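Suppressor protein STP22 of temperature-sensitive alpha-factor receptor and arginine permease (Saccharomyces cerevisiae, PDB 3R3Q) serves in endosomal sorting as the Vps23 subunit of ESCRT-I, whose UEV domain is probably where ESCRT-0 engages the complex to recruit it to endosomes. Local coordinates at residues N17-F20 and K21-P25; N110-S113 and S114-I118. The protein carries 1 engineered substitution. All coordinates share one frame; numbering follows the deposited sequence.

Contact 1 of 2, residues N17-F20 and K21-P25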
ATOM      1  N   ASN A  17       3.185  -8.888 -18.329  1.00  7.83           N
ATOM      2  CA  ASN A  17       2.252  -8.723 -19.431  1.00  7.94           C
ATOM      3  C   ASN A  17       0.799  -8.702 -18.991  1.00  8.57           C
ATOM      4  O   ASN A  17      -0.022  -7.967 -19.547  1.00 10.10           O
ATOM      5  CB  ASN A  17       2.516  -9.793 -20.484  1.00  8.19           C
ATOM      6  CG  ASN A  17       3.891  -9.644 -21.069  1.00  9.31           C
ATOM      7  OD1 ASN A  17       4.306  -8.532 -21.398  1.00  8.53           O
ATOM      8  ND2 ASN A  17       4.623 -10.737 -21.160  1.00  7.89           N
ATOM      9  N   TRP A  18       0.491  -9.503 -17.986  1.00  7.99           N
ATOM     10  CA  TRP A  18      -0.844  -9.485 -17.407  1.00  9.14           C
ATOM     11  C   TRP A  18      -1.127  -8.100 -16.805  1.00  8.82           C
ATOM     12  O   TRP A  18      -2.224  -7.555 -16.971  1.00  9.50           O
ATOM     13  CB  TRP A  18      -0.959 -10.583 -16.348  1.00  9.67           C
ATOM     14  CG  TRP A  18      -2.141 -10.428 -15.453  1.00 10.87           C
ATOM     15  CD1 TRP A  18      -3.390 -10.931 -15.656  1.00 13.71           C
ATOM     16  CD2 TRP A  18      -2.189  -9.712 -14.214  1.00  9.44           C
ATOM     17  NE1 TRP A  18      -4.219 -10.574 -14.616  1.00 15.14           N
ATOM     18  CE2 TRP A  18      -3.501  -9.827 -13.716  1.00 10.61           C
ATOM     19  CE3 TRP A  18      -1.246  -8.997 -13.471  1.00 11.06           C
ATOM     20  CZ2 TRP A  18      -3.899  -9.242 -12.515  1.00 10.73           C
ATOM     21  CZ3 TRP A  18      -1.649  -8.416 -12.280  1.00 10.90           C
ATOM     22  CH2 TRP A  18      -2.960  -8.546 -11.819  1.00 11.09           C
ATOM     23  N   LEU A  19      -0.126  -7.541 -16.129  1.00  7.79           N
ATOM     24  CA  LEU A  19      -0.275  -6.234 -15.482  1.00  9.11           C
ATOM     25  C   LEU A  19      -0.607  -5.180 -16.531  1.00 11.38           C
ATOM     26  O   LEU A  19      -1.538  -4.392 -16.374  1.00 11.18           O
ATOM     27  CB  LEU A  19       1.013  -5.871 -14.733  1.00 11.40           C
ATOM     28  CG  LEU A  19       0.986  -4.676 -13.775  1.00 14.81           C
ATOM     29  CD1 LEU A  19       0.086  -4.979 -12.584  1.00 12.72           C
ATOM     30  CD2 LEU A  19       2.386  -4.380 -13.307  1.00 15.98           C
ATOM     31  N   PHE A  20       0.135  -5.177 -17.632  1.00 10.69           N
ATOM     32  CA  PHE A  20      -0.141  -4.226 -18.689  1.00 11.75           C
ATOM     33  C   PHE A  20      -1.576  -4.387 -19.191  1.00 12.16           C
ATOM     34  O   PHE A  20      -2.318  -3.404 -19.310  1.00 12.99           O
ATOM     35  CB  PHE A  20       0.850  -4.422 -19.843  1.00 14.16           C
ATOM     36  CG  PHE A  20       0.584  -3.531 -21.021  1.00 17.74           C
ATOM     37  CD1 PHE A  20       1.185  -2.293 -21.109  1.00 21.81           C
ATOM     38  CD2 PHE A  20      -0.272  -3.935 -22.031  1.00 20.82           C
ATOM     39  CE1 PHE A  20       0.939  -1.463 -22.195  1.00 23.50           C
ATOM     40  CE2 PHE A  20      -0.522  -3.112 -23.122  1.00 25.26           C
ATOM     41  CZ  PHE A  20       0.086  -1.879 -23.200  1.00 21.27           C
ATOM     42  N   LYS A  21      -1.968  -5.624 -19.487  1.00 10.48           N
ATOM     43  CA  LYS A  21      -3.293  -5.897 -20.039  1.00 13.61           C
ATOM     44  C   LYS A  21      -4.424  -5.467 -19.125  1.00 14.14           C
ATOM     45  O   LYS A  21      -5.381  -4.844 -19.586  1.00 15.87           O
ATOM     46  CB  LYS A  21      -3.466  -7.386 -20.354  1.00 16.47           C
ATOM     47  CG  LYS A  21      -2.576  -7.874 -21.475  1.00 23.51           C
ATOM     48  CD  LYS A  21      -3.038  -9.226 -21.980  1.00 20.77           C
ATOM     49  CE  LYS A  21      -3.208 -10.236 -20.861  1.00 24.86           C
ATOM     50  NZ  LYS A  21      -3.388 -11.608 -21.427  1.00 24.41           N
ATOM     51  N   VAL A  22      -4.341  -5.815 -17.842  1.00 10.56           N
ATOM     52  CA  VAL A  22      -5.456  -5.534 -16.944  1.00 11.13           C
ATOM     53  C   VAL A  22      -5.585  -4.031 -16.677  1.00 10.32           C
ATOM     54  O   VAL A  22      -6.681  -3.525 -16.452  1.00 11.72           O
ATOM     55  CB  VAL A  22      -5.398  -6.330 -15.602  1.00 12.79           C
ATOM     56  CG1 VAL A  22      -5.406  -7.835 -15.856  1.00 18.18           C
ATOM     57  CG2 VAL A  22      -4.199  -5.906 -14.754  1.00 15.66           C
ATOM     58  N   ILE A  23      -4.466  -3.321 -16.725  1.00  8.85           N
ATOM     59  CA  ILE A  23      -4.480  -1.888 -16.447  1.00  9.78           C
ATOM     60  C   ILE A  23      -5.150  -1.061 -17.546  1.00 11.26           C
ATOM     61  O   ILE A  23      -5.887  -0.120 -17.251  1.00 10.82           O
ATOM     62  CB  ILE A  23      -3.046  -1.387 -16.181  1.00  7.82           C
ATOM     63  CG1 ILE A  23      -2.604  -1.794 -14.775  1.00  7.54           C
ATOM     64  CG2 ILE A  23      -2.943   0.125 -16.338  1.00  9.05           C
ATOM     65  CD1 ILE A  23      -1.105  -1.615 -14.527  1.00 12.07           C
ATOM     66  N   GLN A  24      -4.920  -1.420 -18.807  1.00 12.90           N
ATOM     67  CA  GLN A  24      -5.376  -0.606 -19.946  1.00 16.59           C
ATOM     68  C   GLN A  24      -6.830  -0.139 -19.887  1.00 13.66           C
ATOM     69  O   GLN A  24      -7.100   1.047 -20.066  1.00 18.39           O
ATOM     70  CB  GLN A  24      -5.137  -1.331 -21.277  1.00 21.39           C
ATOM     71  CG  GLN A  24      -3.699  -1.715 -21.516  1.00 26.10           C
ATOM     72  CD  GLN A  24      -2.755  -0.577 -21.225  1.00 23.75           C
ATOM     73  OE1 GLN A  24      -2.759   0.441 -21.919  1.00 33.18           O
ATOM     74  NE2 GLN A  24      -1.937  -0.735 -20.185  1.00 27.54           N
ATOM     75  N   PRO A  25      -7.769  -1.063 -19.649  1.00 14.41           N
ATOM     76  CA  PRO A  25      -9.183  -0.666 -19.689  1.00 16.16           C
ATOM     77  C   PRO A  25      -9.652   0.069 -18.431  1.00 17.26           C
ATOM     78  O   PRO A  25     -10.713   0.701 -18.453  1.00 19.25           O
ATOM     79  CB  PRO A  25      -9.923  -2.007 -19.803  1.00 19.46           C
ATOM     80  CG  PRO A  25      -8.891  -3.009 -20.193  1.00 24.54           C
ATOM     81  CD  PRO A  25      -7.618  -2.526 -19.586  1.00 16.26           C
TER
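F20 and Q24 meet through a bend in the glutamine chain: chi2 of -47° folds the carboxamide of Q24 back over the phenyl ring, which a chi1 of 176°, with CG of F20 anti to the backbone N, places on that flank. The amide and the ring lie stacked, their planes 8° apart, with NE2 of Q24 over the ring centre and 3.6 Å from CE1 of F20. The same NE2 donates to the backbone O of F20 at 2.8 Å, a carbonyl that also takes a weak bond from the backbone N of Q24. Glutamine suits the site because it has both a flat group to lay on the ring and an N-H for the backbone carbonyl of F20, one turn back; with its oxygen partner almost in the plane of the amide, the bond fixes the rotation of that group.

Helical i to i+4 bonding carries the rest of the segment. K21 N reaches N17 O at 3.0 Å, and V22 N reaches W18 O at 2.9 Å. On the flank of that second pair, the methyl CG1 of V22 sits over one face of the W18 indole in a CH-pi contact, 3.6 Å from the centroid of the five-membered ring of W18; a branched valine places a methyl there without needing a long chain. L19 and I23 run alongside each other in the same direction, with CG of L19 and CD1 of I23 3.8 Å apart, and being purely apolar they suit the buried side.

The helix 13-23 therefore presents different flanks to different neighbours: L19 and I23 pack on helix 30-43 through F34, F20 rests on R31 of that helix, and W18 lies on strands 47-55 and 61-72 through P49, T51 and L65.

Contact 2 of 2, residues N110-S113 and S114-I118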
ATOM      1  N   ASN A 110      -1.746  -9.988  19.036  1.00 19.68           N
ATOM      2  CA  ASN A 110      -1.222 -10.478  20.309  1.00 20.59           C
ATOM      3  C   ASN A 110       0.301 -10.473  20.434  1.00 23.14           C
ATOM      4  O   ASN A 110       0.842 -10.867  21.466  1.00 26.23           O
ATOM      5  CB  ASN A 110      -1.774 -11.871  20.601  1.00 22.24           C
ATOM      6  CG  ASN A 110      -3.267 -11.856  20.863  1.00 25.17           C
ATOM      7  OD1 ASN A 110      -3.742 -11.174  21.775  1.00 30.81           O
ATOM      8  ND2 ASN A 110      -4.018 -12.607  20.066  1.00 23.77           N
ATOM      9  N   THR A 111       0.988 -10.008  19.393  1.00 18.76           N
ATOM     10  CA  THR A 111       2.449  -9.997  19.382  1.00 17.02           C
ATOM     11  C   THR A 111       2.989  -8.628  18.995  1.00 21.03           C
ATOM     12  O   THR A 111       3.932  -8.126  19.605  1.00 18.14           O
ATOM     13  CB  THR A 111       3.017 -11.014  18.376  1.00 16.91           C
ATOM     14  OG1 THR A 111       2.377 -12.285  18.548  1.00 19.44           O
ATOM     15  CG2 THR A 111       4.520 -11.179  18.568  1.00 21.49           C
ATOM     16  N   ILE A 112       2.406  -8.037  17.958  1.00 15.45           N
ATOM     17  CA  ILE A 112       2.786  -6.695  17.545  1.00 16.81           C
ATOM     18  C   ILE A 112       2.474  -5.725  18.669  1.00 18.15           C
ATOM     19  O   ILE A 112       1.353  -5.682  19.177  1.00 19.51           O
ATOM     20  CB  ILE A 112       2.057  -6.258  16.263  1.00 14.81           C
ATOM     21  CG1 ILE A 112       2.493  -7.129  15.083  1.00 16.79           C
ATOM     22  CG2 ILE A 112       2.330  -4.781  15.980  1.00 17.77           C
ATOM     23  CD1 ILE A 112       1.610  -6.982  13.860  1.00 18.90           C
ATOM     24  N   SER A 113       3.482  -4.964  19.072  1.00 14.69           N
ATOM     25  CA  SER A 113       3.354  -4.066  20.204  1.00 16.70           C
ATOM     26  C   SER A 113       2.402  -2.917  19.893  1.00 21.80           C
ATOM     27  O   SER A 113       2.413  -2.368  18.792  1.00 21.78           O
ATOM     28  CB  SER A 113       4.732  -3.521  20.584  1.00 18.68           C
ATOM     29  OG  SER A 113       4.635  -2.607  21.666  1.00 17.23           O
ATOM     30  N   SER A 114       1.568  -2.557  20.862  1.00 20.13           N
ATOM     31  CA  SER A 114       0.768  -1.346  20.727  1.00 21.39           C
ATOM     32  C   SER A 114       1.667  -0.108  20.678  1.00 24.28           C
ATOM     33  O   SER A 114       1.194   1.004  20.431  1.00 24.53           O
ATOM     34  CB  SER A 114      -0.251  -1.232  21.861  1.00 23.40           C
ATOM     35  OG  SER A 114       0.376  -1.335  23.124  1.00 26.13           O
ATOM     36  N   SER A 115       2.967  -0.308  20.893  1.00 23.20           N
ATOM     37  CA  SER A 115       3.943   0.778  20.801  1.00 21.71           C
ATOM     38  C   SER A 115       4.114   1.263  19.366  1.00 21.20           C
ATOM     39  O   SER A 115       4.519   2.403  19.132  1.00 20.23           O
ATOM     40  CB  SER A 115       5.290   0.345  21.385  1.00 21.30           C
ATOM     41  OG  SER A 115       5.172   0.121  22.777  1.00 23.91           O
ATOM     42  N   LEU A 116       3.799   0.400  18.405  1.00 23.47           N
ATOM     43  CA  LEU A 116       3.746   0.825  17.011  1.00 21.49           C
ATOM     44  C   LEU A 116       2.538   1.734  16.833  1.00 22.63           C
ATOM     45  O   LEU A 116       1.421   1.372  17.207  1.00 25.46           O
ATOM     46  CB  LEU A 116       3.669  -0.374  16.063  1.00 25.38           C
ATOM     47  CG  LEU A 116       4.980  -1.128  15.830  1.00 23.86           C
ATOM     48  CD1 LEU A 116       5.486  -1.769  17.115  1.00 25.89           C
ATOM     49  CD2 LEU A 116       4.803  -2.170  14.743  1.00 22.55           C
ATOM     50  N   PRO A 117       2.763   2.933  16.284  1.00 16.21           N
ATOM     51  CA  PRO A 117       1.701   3.941  16.171  1.00 18.73           C
ATOM     52  C   PRO A 117       0.629   3.653  15.120  1.00 20.51           C
ATOM     53  O   PRO A 117       0.000   4.591  14.629  1.00 16.77           O
ATOM     54  CB  PRO A 117       2.462   5.225  15.820  1.00 20.17           C
ATOM     55  CG  PRO A 117       3.808   4.794  15.340  1.00 21.50           C
ATOM     56  CD  PRO A 117       4.100   3.479  15.987  1.00 19.06           C
ATOM     57  N   ILE A 118       0.409   2.383  14.790  1.00 18.61           N
ATOM     58  CA  ILE A 118      -0.621   2.002  13.818  1.00 17.88           C
ATOM     59  C   ILE A 118      -1.999   2.534  14.195  1.00 16.52           C
ATOM     60  O   ILE A 118      -2.738   3.034  13.342  1.00 16.70           O
ATOM     61  CB  ILE A 118      -0.704   0.471  13.674  1.00 19.08           C
ATOM     62  CG1 ILE A 118       0.624  -0.079  13.163  1.00 20.71           C
ATOM     63  CG2 ILE A 118      -1.840   0.074  12.742  1.00 23.85           C
ATOM     64  CD1 ILE A 118       0.668  -1.600  13.146  1.00 23.55           C
TER
HETATM   65  O   HOH W   1       0.135  -1.754  16.827  0.82 27.82           O
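S113 and L116 close a type I beta turn, in which L116 N donates to the backbone O of S113 at 3.1 Å. The side chain of S113 adds to it: its OG accepts from S115 N at 2.9 Å, the pattern of an ST turn, although S115 N is crowded in the model and this bond is less sure. With chi1 at 178°, OG of S113 lies beside its own carbonyl carbon, on the side where the chain turns back. There it also takes a weak bond from the hydroxyl of S115, at 3.0 Å from OG of S113 to OG of S115. Serine suits both places, being short enough to bond to a backbone or a hydroxyl only two residues away. A water donates to S113 O, and more weakly to L116 O, tying the two ends of the turn together.

Beyond the polar groups, the turn brings two apolar side chains together. I112 and L116 meet with their side chains roughly perpendicular, and both pack on I83 of strand 82-88, while I112 also touches F107. With an alanine in place of L116, I112 and I83 would probably lose the branched neighbour they share, opening a gap between turn and strand. The closest approach of the two hydrocarbon chains is CG2 of I112 to CD2 of L116, at 3.8 Å.

Overall arrangement
Contact 1 comes first along the chain, on the N-terminal helix 13-23, and contact 2 follows much later, in the loop between strand 99-102 and helix 118-121. Their centres are 37 Å apart, flanking the middle of the molecule from two sides, with about 26 Å between nearest atoms. What they share is the four-stranded antiparallel sheet: the helix packs on strands 47-55 and 61-72, whereas the loop packs on strand 82-88. The two local structures thus attach a helix and a loop to different parts of one sheet, at far ends of a compact UEV domain of the ubiquitin-conjugating enzyme superfamily.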